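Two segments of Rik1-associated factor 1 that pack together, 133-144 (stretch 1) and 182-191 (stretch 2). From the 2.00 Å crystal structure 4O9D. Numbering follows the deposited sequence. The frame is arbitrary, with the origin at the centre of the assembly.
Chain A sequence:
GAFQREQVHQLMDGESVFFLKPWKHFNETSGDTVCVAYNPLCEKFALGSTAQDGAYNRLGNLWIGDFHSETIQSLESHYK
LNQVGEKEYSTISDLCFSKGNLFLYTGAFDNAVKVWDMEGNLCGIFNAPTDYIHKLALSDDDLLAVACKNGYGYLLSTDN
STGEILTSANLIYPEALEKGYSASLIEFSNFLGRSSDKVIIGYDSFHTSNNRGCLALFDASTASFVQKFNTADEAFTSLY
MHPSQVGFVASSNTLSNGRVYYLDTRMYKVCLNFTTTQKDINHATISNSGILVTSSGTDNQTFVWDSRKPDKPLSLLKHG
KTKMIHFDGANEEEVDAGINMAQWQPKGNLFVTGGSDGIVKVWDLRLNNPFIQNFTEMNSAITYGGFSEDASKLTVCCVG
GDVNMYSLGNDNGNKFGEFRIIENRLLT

Stretch 1 133-144: IHKLALSDDDLL
Stretch 2 (182-191) SASLIEFSNF

F188 is the hub of this contact. One face of its ring (chi1 -76°, chi2 -81°) is covered by S139, the first residue of the turn: S139 CB sits 3.7 Å from the ring centroid, 3° off the normal, a CH-pi contact. A137 CB reaches F188 CD2 at 4.0 Å, and L143 CD2 (chi1 t, chi2 p) reaches F188 CE1 at 4.1 Å. A137 points toward the partner strand and also meets I186 (chi1 t, chi2 t), A137 CB to I186 CG2 3.7 Å.

These side chains fill the gap between two strands, 133-138 and 182-189, largely extended except at H134 (-107/-31) and S184 (-125/-9), near parallel at 16° and 5.5 Å apart at closest approach. By nearest CA atoms, H134 CA lies 5.2 Å from S184 CA, K135 CA 5.8 Å from L185 CA and A137 CA 5.4 Å from E187 CA. No direct backbone hydrogen bond joins them; water 1 lies between the strands, its O 2.9 Å from L136 O and 2.7 Å from I186 O, and accepts a hydrogen bond from K135 NZ at 3.2 Å, whose chain runs t, p, t, p.

A type I turn, S139 to D142, follows the first strand. S139 N donates a hydrogen bond to L143 O at 2.8 Å, and S139 OG (chi1 p) accepts from L143 N at 3.0 Å, so the serine whose CB lies over the ring is also tied to L143.

Polar pairs finish the ends: H134 ND1 (chi1 m) donates to S184 OG (chi1 m) at 3.0 Å, while N190 ND2 (chi1 p) gives D140 OD2 (chi1 m) a weak hydrogen bond of 3.3 Å.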

# COMPACT_ATOMS: atom_id res chain seq x y z
N ILE A 133 1.75 1.09 14.00
CA ILE A 133 1.40 0.10 12.98
C ILE A 133 1.94 0.62 11.64
O ILE A 133 1.70 1.78 11.30
CB ILE A 133 -0.11 -0.08 12.87
CG1 ILE A 133 -0.71 -0.40 14.27
CG2 ILE A 133 -0.44 -1.21 11.87
CD1 ILE A 133 -0.05 -1.61 15.00
N HIS A 134 2.64 -0.21 10.89
CA HIS A 134 3.13 0.20 9.54
C HIS A 134 2.42 -0.42 8.32
O HIS A 134 2.39 0.19 7.25
CB HIS A 134 4.64 -0.10 9.41
CG HIS A 134 5.53 0.91 10.07
ND1 HIS A 134 6.86 0.67 10.35
CD2 HIS A 134 5.28 2.17 10.50
CE1 HIS A 134 7.40 1.75 10.89
NE2 HIS A 134 6.46 2.67 11.00
N LYS A 135 1.91 -1.65 8.44
CA LYS A 135 1.26 -2.31 7.28
C LYS A 135 0.23 -3.35 7.70
O LYS A 135 0.34 -3.95 8.77
CB LYS A 135 2.28 -3.02 6.38
CG LYS A 135 1.85 -3.08 4.90
CD LYS A 135 2.02 -1.75 4.19
CE LYS A 135 1.61 -1.86 2.70
NZ LYS A 135 0.20 -2.36 2.55
N LEU A 136 -0.76 -3.56 6.84
CA LEU A 136 -1.74 -4.64 7.02
C LEU A 136 -1.81 -5.52 5.80
O LEU A 136 -1.64 -5.05 4.69
CB LEU A 136 -3.14 -4.07 7.25
CG LEU A 136 -3.35 -3.24 8.50
CD1 LEU A 136 -4.78 -2.64 8.50
CD2 LEU A 136 -3.08 -4.10 9.74
N ALA A 137 -2.09 -6.80 6.01
CA ALA A 137 -2.38 -7.74 4.94
C ALA A 137 -3.54 -8.59 5.40
O ALA A 137 -3.74 -8.75 6.63
CB ALA A 137 -1.20 -8.63 4.65
N LEU A 138 -4.27 -9.16 4.43
CA LEU A 138 -5.48 -9.96 4.69
C LEU A 138 -5.47 -11.26 3.87
O LEU A 138 -5.25 -11.25 2.64
CB LEU A 138 -6.71 -9.11 4.33
CG LEU A 138 -8.08 -9.56 4.83
CD1 LEU A 138 -8.12 -9.66 6.34
CD2 LEU A 138 -9.16 -8.58 4.35
N SER A 139 -5.71 -12.38 4.53
CA SER A 139 -5.66 -13.68 3.85
C SER A 139 -6.97 -13.95 3.13
O SER A 139 -7.95 -13.22 3.32
CB SER A 139 -5.41 -14.80 4.85
OG SER A 139 -6.61 -15.16 5.51
N ASP A 140 -7.00 -15.02 2.35
CA ASP A 140 -8.22 -15.42 1.66
C ASP A 140 -9.34 -15.70 2.65
O ASP A 140 -10.51 -15.55 2.31
CB ASP A 140 -8.00 -16.68 0.81
CG ASP A 140 -7.10 -16.43 -0.39
OD1 ASP A 140 -6.89 -15.24 -0.77
OD2 ASP A 140 -6.61 -17.44 -0.95
N ASP A 141 -8.98 -16.12 3.87
CA ASP A 141 -9.98 -16.41 4.90
C ASP A 141 -10.11 -15.29 5.94
O ASP A 141 -10.47 -15.56 7.10
CB ASP A 141 -9.67 -17.73 5.62
CG ASP A 141 -9.91 -18.95 4.74
OD1 ASP A 141 -10.59 -18.81 3.70
OD2 ASP A 141 -9.44 -20.06 5.09
N ASP A 142 -9.80 -14.06 5.54
CA ASP A 142 -9.97 -12.87 6.38
C ASP A 142 -9.08 -12.83 7.64
O ASP A 142 -9.39 -12.09 8.58
CB ASP A 142 -11.46 -12.68 6.78
CG ASP A 142 -11.81 -11.20 7.05
OD1 ASP A 142 -11.50 -10.36 6.16
OD2 ASP A 142 -12.38 -10.86 8.13
N LEU A 143 -7.99 -13.59 7.67
CA LEU A 143 -6.99 -13.46 8.73
C LEU A 143 -6.21 -12.18 8.48
O LEU A 143 -5.78 -11.92 7.34
CB LEU A 143 -6.04 -14.66 8.74
CG LEU A 143 -5.09 -14.85 9.93
CD1 LEU A 143 -5.85 -15.04 11.29
CD2 LEU A 143 -4.15 -16.05 9.65
N LEU A 144 -6.03 -11.38 9.51
CA LEU A 144 -5.38 -10.08 9.35
C LEU A 144 -3.91 -10.09 9.84
O LEU A 144 -3.65 -10.41 11.01
CB LEU A 144 -6.18 -9.01 10.07
CG LEU A 144 -5.67 -7.57 9.98
CD1 LEU A 144 -5.84 -7.06 8.59
CD2 LEU A 144 -6.39 -6.67 10.99
N SER A 182 12.54 -2.75 12.45
CA SER A 182 11.10 -2.52 12.46
C SER A 182 10.48 -3.42 11.42
O SER A 182 11.08 -3.64 10.37
CB SER A 182 10.79 -1.07 12.17
OG SER A 182 11.16 -0.25 13.28
N ALA A 183 9.31 -3.99 11.71
CA ALA A 183 8.57 -4.74 10.72
C ALA A 183 7.71 -3.72 9.99
O ALA A 183 6.82 -3.09 10.59
CB ALA A 183 7.70 -5.79 11.35
N SER A 184 7.97 -3.55 8.69
CA SER A 184 7.30 -2.49 7.94
C SER A 184 6.54 -2.94 6.67
O SER A 184 5.85 -2.11 6.08
CB SER A 184 8.32 -1.41 7.55
OG SER A 184 8.86 -0.79 8.71
N LEU A 185 6.70 -4.19 6.25
CA LEU A 185 5.99 -4.72 5.07
C LEU A 185 5.42 -6.07 5.41
O LEU A 185 6.06 -6.82 6.15
CB LEU A 185 6.95 -4.88 3.89
CG LEU A 185 7.72 -3.58 3.61
CD1 LEU A 185 8.94 -3.86 2.71
CD2 LEU A 185 6.78 -2.58 3.02
N ILE A 186 4.29 -6.44 4.83
CA ILE A 186 3.71 -7.75 5.15
C ILE A 186 2.75 -8.21 4.07
O ILE A 186 1.97 -7.41 3.54
CB ILE A 186 3.05 -7.71 6.57
CG1 ILE A 186 3.06 -9.08 7.26
CG2 ILE A 186 1.59 -7.12 6.51
CD1 ILE A 186 2.87 -8.99 8.80
N GLU A 187 2.84 -9.49 3.70
CA GLU A 187 1.94 -10.08 2.70
C GLU A 187 1.70 -11.57 2.99
O GLU A 187 2.60 -12.28 3.45
CB GLU A 187 2.54 -9.98 1.26
CG GLU A 187 2.96 -8.59 0.80
CD GLU A 187 1.80 -7.71 0.29
OE1 GLU A 187 1.94 -6.45 0.37
OE2 GLU A 187 0.78 -8.27 -0.18
N PHE A 188 0.50 -12.05 2.71
CA PHE A 188 0.27 -13.48 2.70
C PHE A 188 0.68 -14.12 1.38
O PHE A 188 0.66 -13.46 0.34
CB PHE A 188 -1.21 -13.77 2.93
CG PHE A 188 -1.65 -13.59 4.36
CD1 PHE A 188 -1.43 -14.60 5.29
CD2 PHE A 188 -2.30 -12.43 4.77
CE1 PHE A 188 -1.86 -14.46 6.64
CE2 PHE A 188 -2.72 -12.28 6.11
CZ PHE A 188 -2.50 -13.31 7.03
N SER A 189 0.98 -15.41 1.40
CA SER A 189 1.34 -16.12 0.18
C SER A 189 0.88 -17.58 0.24
O SER A 189 1.12 -18.26 1.25
CB SER A 189 2.86 -16.05 -0.01
OG SER A 189 3.29 -16.75 -1.16
N ASN A 190 0.22 -18.06 -0.82
CA ASN A 190 -0.20 -19.48 -0.88
C ASN A 190 -0.27 -20.06 -2.30
O ASN A 190 -0.89 -21.10 -2.52
CB ASN A 190 -1.53 -19.74 -0.16
CG ASN A 190 -2.72 -19.02 -0.79
OD1 ASN A 190 -2.70 -18.62 -1.97
ND2 ASN A 190 -3.79 -18.88 -0.01
N PHE A 191 0.38 -19.42 -3.25
CA PHE A 191 0.53 -20.01 -4.59
C PHE A 191 -0.86 -20.31 -5.17
O PHE A 191 -1.15 -21.43 -5.60
CB PHE A 191 1.42 -21.25 -4.51
CG PHE A 191 1.79 -21.86 -5.84
CD1 PHE A 191 2.10 -21.06 -6.93
CD2 PHE A 191 1.85 -23.25 -5.99
CE1 PHE A 191 2.44 -21.62 -8.17
CE2 PHE A 191 2.20 -23.82 -7.23
CZ PHE A 191 2.49 -23.01 -8.31
O HOH W 1 0.23 -5.52 2.57